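Local structure of CIP1 (Hypocrea jecorina, 3ZYP) at residues I17-N23 and Y51-F57; N40-G46 and V200-D206. The protein binds a calcium ion in its beta-sandwich jelly-roll core domain and probably interacts with carbohydrate as part of the fungal response to cellulose. All coordinates share one frame. Where two conformers were deposited one is given. Residues are numbered along the deposited sequence.

Contact 1. Residues I17-N23 and Y51-F57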
loop_
_atom_site.group_PDB
_atom_site.type_symbol
_atom_site.label_atom_id
_atom_site.label_comp_id
_atom_site.label_asym_id
_atom_site.label_seq_id
_atom_site.Cartn_x
_atom_site.Cartn_y
_atom_site.Cartn_z
ATOM N N ILE A 17 -14.971 5.581 -3.055
ATOM C CA ILE A 17 -14.714 5.209 -1.673
ATOM C C ILE A 17 -14.906 3.724 -1.442
ATOM O O ILE A 17 -15.850 3.127 -1.961
ATOM C CB ILE A 17 -15.721 5.918 -0.721
ATOM C CG1 ILE A 17 -15.610 7.429 -0.856
ATOM C CG2 ILE A 17 -15.585 5.416 0.736
ATOM C CD1 ILE A 17 -14.268 7.942 -0.555
ATOM N N SER A 18 -14.016 3.148 -0.640
ATOM C CA SER A 18 -14.185 1.788 -0.141
ATOM C C SER A 18 -13.973 1.786 1.371
ATOM O O SER A 18 -13.008 2.371 1.871
ATOM C CB SER A 18 -13.207 0.844 -0.836
ATOM O OG SER A 18 -13.084 -0.383 -0.139
ATOM N N ALA A 19 -14.881 1.146 2.099
ATOM C CA ALA A 19 -14.740 1.022 3.543
ATOM C C ALA A 19 -15.409 -0.287 3.945
ATOM O O ALA A 19 -16.546 -0.272 4.425
ATOM C CB ALA A 19 -15.379 2.216 4.253
ATOM N N PRO A 20 -14.715 -1.425 3.722
ATOM C CA PRO A 20 -15.354 -2.738 3.900
ATOM C C PRO A 20 -15.996 -2.894 5.281
ATOM O O PRO A 20 -15.438 -2.425 6.277
ATOM C CB PRO A 20 -14.195 -3.721 3.722
ATOM C CG PRO A 20 -13.201 -2.979 2.865
ATOM C CD PRO A 20 -13.303 -1.551 3.309
ATOM N N ASP A 21 -17.178 -3.518 5.318
ATOM C CA ASP A 21 -17.861 -3.922 6.565
ATOM C C ASP A 21 -18.491 -2.790 7.381
ATOM O O ASP A 21 -19.662 -2.882 7.762
ATOM C CB ASP A 21 -16.935 -4.765 7.462
ATOM C CG ASP A 21 -16.228 -5.867 6.697
ATOM O OD1 ASP A 21 -16.922 -6.762 6.159
ATOM O OD2 ASP A 21 -14.975 -5.830 6.627
ATOM N N CYS A 22 -17.706 -1.750 7.674
ATOM C CA CYS A 22 -18.181 -0.619 8.466
ATOM C C CYS A 22 -17.475 0.664 8.052
ATOM O O CYS A 22 -16.385 0.632 7.470
ATOM C CB CYS A 22 -17.991 -0.881 9.962
ATOM S SG CYS A 22 -16.400 -1.613 10.380
ATOM N N ASN A 23 -18.116 1.794 8.334
ATOM C CA ASN A 23 -17.595 3.101 7.951
ATOM C C ASN A 23 -18.002 4.167 8.962
ATOM O O ASN A 23 -19.160 4.592 8.998
ATOM C CB ASN A 23 -18.075 3.464 6.542
ATOM C CG ASN A 23 -17.477 4.766 6.027
ATOM O OD1 ASN A 23 -16.768 5.484 6.749
ATOM N ND2 ASN A 23 -17.760 5.080 4.761
ATOM N N TYR A 51 -10.895 -0.229 13.723
ATOM C CA TYR A 51 -11.032 -0.706 12.344
ATOM C C TYR A 51 -12.068 0.069 11.546
ATOM O O TYR A 51 -11.827 0.427 10.401
ATOM C CB TYR A 51 -11.398 -2.192 12.329
ATOM C CG TYR A 51 -11.710 -2.774 10.963
ATOM C CD1 TYR A 51 -10.698 -3.294 10.162
ATOM C CD2 TYR A 51 -13.022 -2.806 10.482
ATOM C CE1 TYR A 51 -10.981 -3.850 8.920
ATOM C CE2 TYR A 51 -13.315 -3.342 9.238
ATOM C CZ TYR A 51 -12.283 -3.859 8.461
ATOM O OH TYR A 51 -12.543 -4.393 7.220
ATOM N N CYS A 52 -13.216 0.342 12.155
ATOM C CA CYS A 52 -14.328 1.016 11.488
ATOM C C CYS A 52 -14.014 2.464 11.094
ATOM O O CYS A 52 -14.739 3.076 10.308
ATOM C CB CYS A 52 -15.574 0.960 12.378
ATOM S SG CYS A 52 -16.160 -0.725 12.734
ATOM N N GLY A 53 -12.944 3.020 11.664
ATOM C CA GLY A 53 -12.490 4.362 11.290
ATOM C C GLY A 53 -11.777 4.359 9.935
ATOM O O GLY A 53 -11.408 5.419 9.418
ATOM N N HIS A 54 -11.603 3.175 9.357
ATOM C CA HIS A 54 -10.871 3.042 8.097
ATOM C C HIS A 54 -11.584 3.701 6.925
ATOM O O HIS A 54 -12.810 3.884 6.929
ATOM C CB HIS A 54 -10.555 1.571 7.777
ATOM C CG HIS A 54 -11.756 0.725 7.458
ATOM N ND1 HIS A 54 -11.640 -0.552 6.954
ATOM C CD2 HIS A 54 -13.084 0.950 7.606
ATOM C CE1 HIS A 54 -12.844 -1.070 6.785
ATOM N NE2 HIS A 54 -13.738 -0.183 7.183
ATOM N N ILE A 55 -10.810 4.059 5.908
ATOM C CA ILE A 55 -11.394 4.460 4.644
ATOM C C ILE A 55 -10.342 4.427 3.548
ATOM O O ILE A 55 -9.161 4.597 3.833
ATOM C CB ILE A 55 -12.050 5.867 4.742
ATOM C CG1 ILE A 55 -13.044 6.112 3.602
ATOM C CG2 ILE A 55 -10.983 6.955 4.869
ATOM C CD1 ILE A 55 -14.047 7.227 3.900
ATOM N N PHE A 56 -10.797 4.180 2.325
ATOM C CA PHE A 56 -9.946 4.087 1.134
ATOM C C PHE A 56 -10.654 4.677 -0.068
ATOM O O PHE A 56 -11.876 4.820 -0.063
ATOM C CB PHE A 56 -9.630 2.611 0.801
ATOM C CG PHE A 56 -8.926 1.860 1.901
ATOM C CD1 PHE A 56 -9.654 1.233 2.915
ATOM C CD2 PHE A 56 -7.538 1.773 1.923
ATOM C CE1 PHE A 56 -8.989 0.542 3.930
ATOM C CE2 PHE A 56 -6.860 1.084 2.934
ATOM C CZ PHE A 56 -7.595 0.472 3.947
ATOM N N PHE A 57 -9.894 5.028 -1.097
ATOM C CA PHE A 57 -10.450 5.183 -2.440
ATOM C C PHE A 57 -9.668 4.217 -3.324
ATOM O O PHE A 57 -8.538 3.847 -3.005
ATOM C CB PHE A 57 -10.333 6.625 -2.965
ATOM C CG PHE A 57 -8.908 7.071 -3.167
ATOM C CD1 PHE A 57 -8.181 7.635 -2.104
ATOM C CD2 PHE A 57 -8.304 6.952 -4.415
ATOM C CE1 PHE A 57 -6.849 8.016 -2.293
ATOM C CE2 PHE A 57 -6.973 7.335 -4.602
ATOM C CZ PHE A 57 -6.255 7.880 -3.545
HETATM O O HOH W 1 -14.502 5.531 8.274
#
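A short antiparallel beta ladder, followed by a disulfide-linked loop, joins the outermost strand 17-18 of one jelly-roll sheet to strand 55-59. Ser18 and Phe56 form a hydrogen-bonded pair: Ser18 N to Phe56 O is 2.8 Å and Phe56 N to Ser18 O 2.9 Å. At the neighbouring non-hydrogen-bonded pair, Ile17 and Phe57 turn to the opposite face, where Phe57 enters the apolar sandwich interior; Ile17 CG2 meets Ile55 CG1 at 3.9 Å. Beyond Ser18 the ladder gives way to contacts made largely by side chains. Asp21, with positive phi, sits in a classic gamma turn (Cys22 N to Pro20 O, 2.7 Å). The two-ended imidazole of His54 suits its buried place, its ND1 bonding Glu194 while NE2 donates to Cys22 O at 2.8 Å. The Cys22-Cys52 disulfide ties the loop to the 3-10 turn; both cysteines have alternative conformers, and these SG atoms lie 2.5 Å apart, longer than an ideal bond. On the loop, Tyr51 OH donates to Asp21 OD2 at 2.9 Å.

Contact 2. Residues N40-G46 and V200-D206; sequences NSMKVVG and VNTVWFD. With CA (calcium ion), chain C; PEG (di(hydroxyethyl)ether), chain L.
Two strands, 41-45 and 202-206, run antiparallel, their axes 4.6 Å apart at closest approach and 157° between directions. Extended backbones alternate hydrogen-bonded pairs (Met42 with Phe205, Val44 with Val203; CA-CA 5.2 and 5.3 Å) with non-hydrogen-bonded ones (Lys43 with Trp204, Val45 with Thr202; 4.4 and 4.5 Å). Met42 N to Phe205 O and Val44 N to Val203 O are 2.8 Å; the return bonds, Phe205 N to Met42 O and Val203 N to Val44 O, are 2.9 Å. One further backbone bond, Gly46 N to Asn201 O at 3.2 Å, follows just past the end of the ladder.

Val44 (chi1 t) is central to the inner face: its CB lies 3.9 Å from Val203 CG1, and its CG2 meets the edge of the Phe205 ring at CE1, also 3.9 Å. Branched and aromatic apolar side chains suit this buried face, which packs on strand 55-59. Phe205 takes chi1 m, chi2 88°. On the other face the aliphatic part of the all-trans Lys43 lies over one face of the Trp204 indole (chi1 m, chi2 -100°), its CG 3.5 Å from Trp204 NE1; that nitrogen bonds Asp31. Nearby, Thr202 OG1 hydrogen-bonds O1 of a PEG, probably from the crystallisation liquor, at 2.7 Å.

At the far end Asn40 O binds calcium at 2.4 Å, and Asp206 (chi1 t) chelates it through OD1 and OD2, both at 2.5 Å; OD2 also accepts a hydrogen bond from His36 N. Asp5, Glu7 and Ser37 complete the all-oxygen shell, a calcium site at the end of a strand pair in a jelly-roll beta sandwich.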
loop_
_atom_site.group_PDB
_atom_site.type_symbol
_atom_site.label_atom_id
_atom_site.label_comp_id
_atom_site.label_asym_id
_atom_site.label_seq_id
_atom_site.Cartn_x
_atom_site.Cartn_y
_atom_site.Cartn_z
ATOM N N ASN A 40 -2.895 19.612 -6.579
ATOM C CA ASN A 40 -3.824 18.729 -5.851
ATOM C C ASN A 40 -3.281 17.324 -5.581
ATOM O O ASN A 40 -2.569 16.763 -6.386
ATOM C CB ASN A 40 -5.135 18.525 -6.623
ATOM C CG ASN A 40 -5.718 19.804 -7.171
ATOM O OD1 ASN A 40 -5.687 20.853 -6.525
ATOM N ND2 ASN A 40 -6.320 19.695 -8.341
ATOM N N SER A 41 -3.709 16.738 -4.469
ATOM C CA SER A 41 -3.532 15.314 -4.190
ATOM C C SER A 41 -4.783 14.831 -3.481
ATOM O O SER A 41 -5.663 15.635 -3.145
ATOM C CB SER A 41 -2.279 15.081 -3.333
ATOM O OG SER A 41 -2.385 15.704 -2.068
ATOM N N MET A 42 -4.855 13.533 -3.207
ATOM C CA MET A 42 -5.941 12.941 -2.438
ATOM C C MET A 42 -5.539 12.794 -0.982
ATOM O O MET A 42 -4.508 12.194 -0.705
ATOM C CB MET A 42 -6.271 11.564 -3.001
ATOM C CG MET A 42 -6.848 11.593 -4.411
ATOM S SD MET A 42 -8.455 12.396 -4.498
ATOM C CE MET A 42 -9.427 11.168 -3.639
ATOM N N LYS A 43 -6.336 13.320 -0.060
ATOM C CA LYS A 43 -6.052 13.266 1.371
ATOM C C LYS A 43 -6.967 12.274 2.055
ATOM O O LYS A 43 -8.173 12.344 1.876
ATOM C CB LYS A 43 -6.267 14.656 1.987
ATOM C CG LYS A 43 -5.936 14.783 3.462
ATOM C CD LYS A 43 -6.362 16.161 3.940
ATOM C CE LYS A 43 -6.062 16.345 5.391
ATOM N NZ LYS A 43 -6.601 17.680 5.813
ATOM N N VAL A 44 -6.394 11.344 2.802
ATOM C CA VAL A 44 -7.163 10.362 3.552
ATOM C C VAL A 44 -6.856 10.526 5.030
ATOM O O VAL A 44 -5.690 10.577 5.423
ATOM C CB VAL A 44 -6.833 8.930 3.099
ATOM C CG1 VAL A 44 -7.664 7.904 3.890
ATOM C CG2 VAL A 44 -7.050 8.805 1.605
ATOM N N VAL A 45 -7.903 10.649 5.845
ATOM C CA VAL A 45 -7.742 10.779 7.294
ATOM C C VAL A 45 -8.494 9.633 7.937
ATOM O O VAL A 45 -9.699 9.519 7.762
ATOM C CB VAL A 45 -8.289 12.131 7.817
ATOM C CG1 VAL A 45 -8.045 12.273 9.338
ATOM C CG2 VAL A 45 -7.681 13.317 7.061
ATOM N N GLY A 46 -7.794 8.769 8.665
ATOM C CA GLY A 46 -8.477 7.679 9.380
ATOM C C GLY A 46 -9.261 8.191 10.587
ATOM O O GLY A 46 -8.769 9.049 11.329
ATOM N N VAL A 200 -4.578 6.799 14.431
ATOM C CA VAL A 200 -5.009 7.755 13.416
ATOM C C VAL A 200 -3.805 8.344 12.710
ATOM O O VAL A 200 -2.727 8.512 13.285
ATOM C CB VAL A 200 -5.935 8.889 13.951
ATOM C CG1 VAL A 200 -7.292 8.331 14.349
ATOM C CG2 VAL A 200 -5.273 9.663 15.095
ATOM N N ASN A 201 -3.985 8.608 11.424
ATOM C CA ASN A 201 -2.954 9.258 10.647
ATOM C C ASN A 201 -3.644 9.917 9.483
ATOM O O ASN A 201 -4.840 9.702 9.241
ATOM C CB ASN A 201 -1.887 8.250 10.177
ATOM C CG ASN A 201 -0.472 8.839 10.158
ATOM O OD1 ASN A 201 -0.270 10.021 9.861
ATOM N ND2 ASN A 201 0.521 7.998 10.468
ATOM N N THR A 202 -2.881 10.743 8.788
ATOM C CA THR A 202 -3.310 11.376 7.558
ATOM C C THR A 202 -2.295 10.965 6.514
ATOM O O THR A 202 -1.095 11.024 6.748
ATOM C CB THR A 202 -3.371 12.908 7.685
ATOM O OG1 THR A 202 -4.380 13.252 8.641
ATOM C CG2 THR A 202 -3.739 13.550 6.360
ATOM N N VAL A 203 -2.796 10.515 5.374
ATOM C CA VAL A 203 -1.934 10.130 4.270
ATOM C C VAL A 203 -2.438 10.786 2.995
ATOM O O VAL A 203 -3.635 10.807 2.732
ATOM C CB VAL A 203 -1.832 8.577 4.135
ATOM C CG1 VAL A 203 -3.192 7.906 3.998
ATOM C CG2 VAL A 203 -0.838 8.173 3.028
ATOM N N TRP A 204 -1.521 11.358 2.230
ATOM C CA TRP A 204 -1.846 11.911 0.923
ATOM C C TRP A 204 -1.259 11.044 -0.181
ATOM O O TRP A 204 -0.137 10.541 -0.068
ATOM C CB TRP A 204 -1.280 13.310 0.734
ATOM C CG TRP A 204 -1.825 14.405 1.607
ATOM C CD1 TRP A 204 -2.766 15.339 1.258
ATOM C CD2 TRP A 204 -1.396 14.745 2.943
ATOM N NE1 TRP A 204 -2.977 16.217 2.307
ATOM C CE2 TRP A 204 -2.140 15.887 3.342
ATOM C CE3 TRP A 204 -0.457 14.199 3.832
ATOM C CZ2 TRP A 204 -1.985 16.492 4.607
ATOM C CZ3 TRP A 204 -0.293 14.819 5.110
ATOM C CH2 TRP A 204 -1.064 15.951 5.469
ATOM N N PHE A 205 -1.994 10.924 -1.274
ATOM C CA PHE A 205 -1.587 10.154 -2.436
ATOM C C PHE A 205 -1.716 11.059 -3.647
ATOM O O PHE A 205 -2.723 11.752 -3.819
ATOM C CB PHE A 205 -2.495 8.916 -2.638
ATOM C CG PHE A 205 -2.537 7.987 -1.473
ATOM C CD1 PHE A 205 -3.463 8.190 -0.445
ATOM C CD2 PHE A 205 -1.661 6.912 -1.390
ATOM C CE1 PHE A 205 -3.517 7.334 0.637
ATOM C CE2 PHE A 205 -1.718 6.041 -0.304
ATOM C CZ PHE A 205 -2.643 6.256 0.709
ATOM N N ASP A 206 -0.689 11.040 -4.484
ATOM C CA ASP A 206 -0.676 11.791 -5.731
ATOM C C ASP A 206 0.010 10.943 -6.787
ATOM O O ASP A 206 0.756 10.009 -6.471
ATOM C CB ASP A 206 0.103 13.103 -5.540
ATOM C CG ASP A 206 -0.283 14.186 -6.538
ATOM O OD1 ASP A 206 -1.109 13.941 -7.440
ATOM O OD2 ASP A 206 0.214 15.316 -6.385
HETATM CA CA CA C . -1.166 16.306 -8.248
HETATM C C1 PEG L . -5.212 17.135 8.924
HETATM O O1 PEG L . -5.285 15.732 9.188
HETATM C C2 PEG L . -3.955 17.449 8.121
HETATM O O2 PEG L . -3.044 18.188 8.937
#

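Along the chain the segments of the two contacts alternate, and each contact pairs strands within a different sheet of the sandwich. Contact 1 is partly buried at a sheet edge; contact 2 is largely buried. They meet face to face across the apolar interior, where Ile55 CG2 lies 3.6 Å from Val44 CG1, and Phe57 CE1 lies 3.7 Å from Met42 CB and 3.9 Å from Phe205 CD1. Their chemistry follows their place: the brief ladder of contact 1 is supplemented by a disulfide and side-chain hydrogen bonds in its loop, whereas contact 2 relies on a longer, regular ladder and ends in carboxylate and carbonyl oxygens gathered round calcium.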